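Local coordinates for cytochrome P450 (Picrophilus torridus, PDB 2RFB), which binds heme and, as a cytochrome P450 from a thermoacidophilic archaeon, probably acts as a monooxygenase, at residues 125-130 and 135-140. Numbering follows the deposited sequence.
Sequences SDYIIG and ENFNYV
Phe137 CA sits over one face of the Tyr127 ring, 4.1 Å from its centroid and 23° off the normal, a CH-pi contact. The two rings form an offset edge-to-face pair, the Phe137 edge turned to the Tyr127 face, with planes at 62° and centroids 5.9 Å apart. The two side chains run antiparallel alongside each other, which brings Phe137 CD1 within 3.7 Å of Tyr127 CB, and Ile128 CD1 approaches the edge of the same phenyl ring. Val140 comes in roughly perpendicular to the tyrosine, its CG1 3.7 Å from Tyr127 CD1; that methyl is held roughly anti to the valine's backbone N. These contacts join helices 118-129 and 136-153, by position in the P450 fold probably the F and G helices, across the short F/G link 130-135; their local axes are 10.4 Å apart at closest and cross at -118°. A weak hydrogen bond between Tyr127 OH and Asp134 OD2 ties the ring to that link. Replacing Tyr127 by an alanine is likely to open a gap beside Phe137 and Val140 and to deprive Asp134 of this weak partner. Outward, Val140 also packs on Leu123 and Trp124, while Ile128 touches Met183 of helix 175-206.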
loop_
_atom_site.group_PDB
_atom_site.type_symbol
_atom_site.label_atom_id
_atom_site.label_comp_id
_atom_site.label_asym_id
_atom_site.label_seq_id
_atom_site.Cartn_x
_atom_site.Cartn_y
_atom_site.Cartn_z
ATOM N N SER A 125 -1.038 13.804 8.124
ATOM C CA SER A 125 -0.844 12.703 7.166
ATOM C C SER A 125 0.365 12.922 6.181
ATOM O O SER A 125 1.210 12.049 6.024
ATOM C CB SER A 125 -2.144 12.424 6.421
ATOM O OG SER A 125 -1.884 11.628 5.265
ATOM N N ASP A 126 0.472 14.092 5.568
ATOM C CA ASP A 126 1.645 14.399 4.734
ATOM C C ASP A 126 2.998 14.270 5.446
ATOM O O ASP A 126 3.932 13.647 4.917
ATOM C CB ASP A 126 1.542 15.808 4.164
ATOM C CG ASP A 126 1.030 15.837 2.750
ATOM O OD1 ASP A 126 0.824 14.745 2.128
ATOM O OD2 ASP A 126 0.828 16.987 2.263
ATOM N N TYR A 127 3.123 14.851 6.629
ATOM C CA TYR A 127 4.336 14.658 7.406
ATOM C C TYR A 127 4.677 13.201 7.682
ATOM O O TYR A 127 5.854 12.826 7.722
ATOM C CB TYR A 127 4.223 15.374 8.745
ATOM C CG TYR A 127 4.401 16.873 8.670
ATOM C CD1 TYR A 127 3.310 17.723 8.745
ATOM C CD2 TYR A 127 5.658 17.433 8.522
ATOM C CE1 TYR A 127 3.457 19.086 8.714
ATOM C CE2 TYR A 127 5.825 18.822 8.481
ATOM C CZ TYR A 127 4.715 19.629 8.568
ATOM O OH TYR A 127 4.864 20.977 8.504
ATOM N N ILE A 128 3.657 12.389 7.896
ATOM C CA ILE A 128 3.826 11.111 8.586
ATOM C C ILE A 128 4.116 10.023 7.560
ATOM O O ILE A 128 4.909 9.124 7.810
ATOM C CB ILE A 128 2.573 10.857 9.551
ATOM C CG1 ILE A 128 2.888 11.244 11.006
ATOM C CG2 ILE A 128 1.905 9.489 9.414
ATOM C CD1 ILE A 128 4.004 10.425 11.679
ATOM N N ILE A 129 3.476 10.121 6.390
ATOM C CA ILE A 129 3.765 9.245 5.282
ATOM C C ILE A 129 5.081 9.682 4.643
ATOM O O ILE A 129 5.647 8.968 3.819
ATOM C CB ILE A 129 2.634 9.226 4.228
ATOM C CG1 ILE A 129 2.641 10.479 3.340
ATOM C CG2 ILE A 129 1.301 9.041 4.862
ATOM C CD1 ILE A 129 1.520 10.529 2.291
ATOM N N GLY A 130 5.555 10.874 5.008
ATOM C CA GLY A 130 6.813 11.394 4.470
ATOM C C GLY A 130 6.754 12.387 3.311
ATOM O O GLY A 130 7.796 12.894 2.906
ATOM N N GLU A 135 10.254 22.154 10.147
ATOM C CA GLU A 135 10.235 22.576 11.541
ATOM C C GLU A 135 8.859 22.279 12.157
ATOM O O GLU A 135 8.756 21.742 13.272
ATOM C CB GLU A 135 10.480 24.079 11.602
ATOM C CG GLU A 135 11.905 24.498 11.865
ATOM C CD GLU A 135 11.974 25.970 12.158
ATOM O OE1 GLU A 135 12.722 26.378 13.078
ATOM O OE2 GLU A 135 11.240 26.721 11.479
ATOM N N ASN A 136 7.818 22.661 11.414
ATOM C CA ASN A 136 6.426 22.456 11.789
ATOM C C ASN A 136 6.036 21.021 12.169
ATOM O O ASN A 136 4.933 20.788 12.646
ATOM C CB ASN A 136 5.513 22.958 10.663
ATOM C CG ASN A 136 4.763 24.228 11.027
ATOM O OD1 ASN A 136 3.521 24.262 10.982
ATOM N ND2 ASN A 136 5.503 25.285 11.374
ATOM N N PHE A 137 6.919 20.054 11.968
ATOM C CA PHE A 137 6.505 18.675 12.201
ATOM C C PHE A 137 6.047 18.511 13.652
ATOM O O PHE A 137 4.876 18.234 13.922
ATOM C CB PHE A 137 7.590 17.652 11.852
ATOM C CG PHE A 137 7.286 16.272 12.362
ATOM C CD1 PHE A 137 6.381 15.459 11.690
ATOM C CD2 PHE A 137 7.874 15.803 13.546
ATOM C CE1 PHE A 137 6.064 14.179 12.170
ATOM C CE2 PHE A 137 7.578 14.533 14.042
ATOM C CZ PHE A 137 6.663 13.715 13.347
ATOM N N ASN A 138 6.982 18.710 14.569
ATOM C CA ASN A 138 6.723 18.592 15.985
ATOM C C ASN A 138 5.411 19.277 16.381
ATOM O O ASN A 138 4.579 18.689 17.063
ATOM C CB ASN A 138 7.909 19.169 16.766
ATOM C CG ASN A 138 7.804 18.924 18.253
ATOM O OD1 ASN A 138 7.703 19.874 19.049
ATOM N ND2 ASN A 138 7.828 17.651 18.647
ATOM N N TYR A 139 5.225 20.507 15.919
ATOM C CA TYR A 139 4.016 21.257 16.200
ATOM C C TYR A 139 2.774 20.543 15.688
ATOM O O TYR A 139 1.810 20.394 16.404
ATOM C CB TYR A 139 4.093 22.670 15.618
ATOM C CG TYR A 139 2.848 23.494 15.871
ATOM C CD1 TYR A 139 2.534 23.936 17.147
ATOM C CD2 TYR A 139 1.986 23.817 14.837
ATOM C CE1 TYR A 139 1.392 24.682 17.389
ATOM C CE2 TYR A 139 0.850 24.561 15.059
ATOM C CZ TYR A 139 0.559 24.997 16.333
ATOM O OH TYR A 139 -0.575 25.729 16.561
ATOM N N VAL A 140 2.809 20.094 14.451
ATOM C CA VAL A 140 1.639 19.541 13.816
ATOM C C VAL A 140 1.289 18.176 14.395
ATOM O O VAL A 140 0.123 17.890 14.662
ATOM C CB VAL A 140 1.840 19.534 12.297
ATOM C CG1 VAL A 140 1.051 18.447 11.617
ATOM C CG2 VAL A 140 1.494 20.925 11.752
#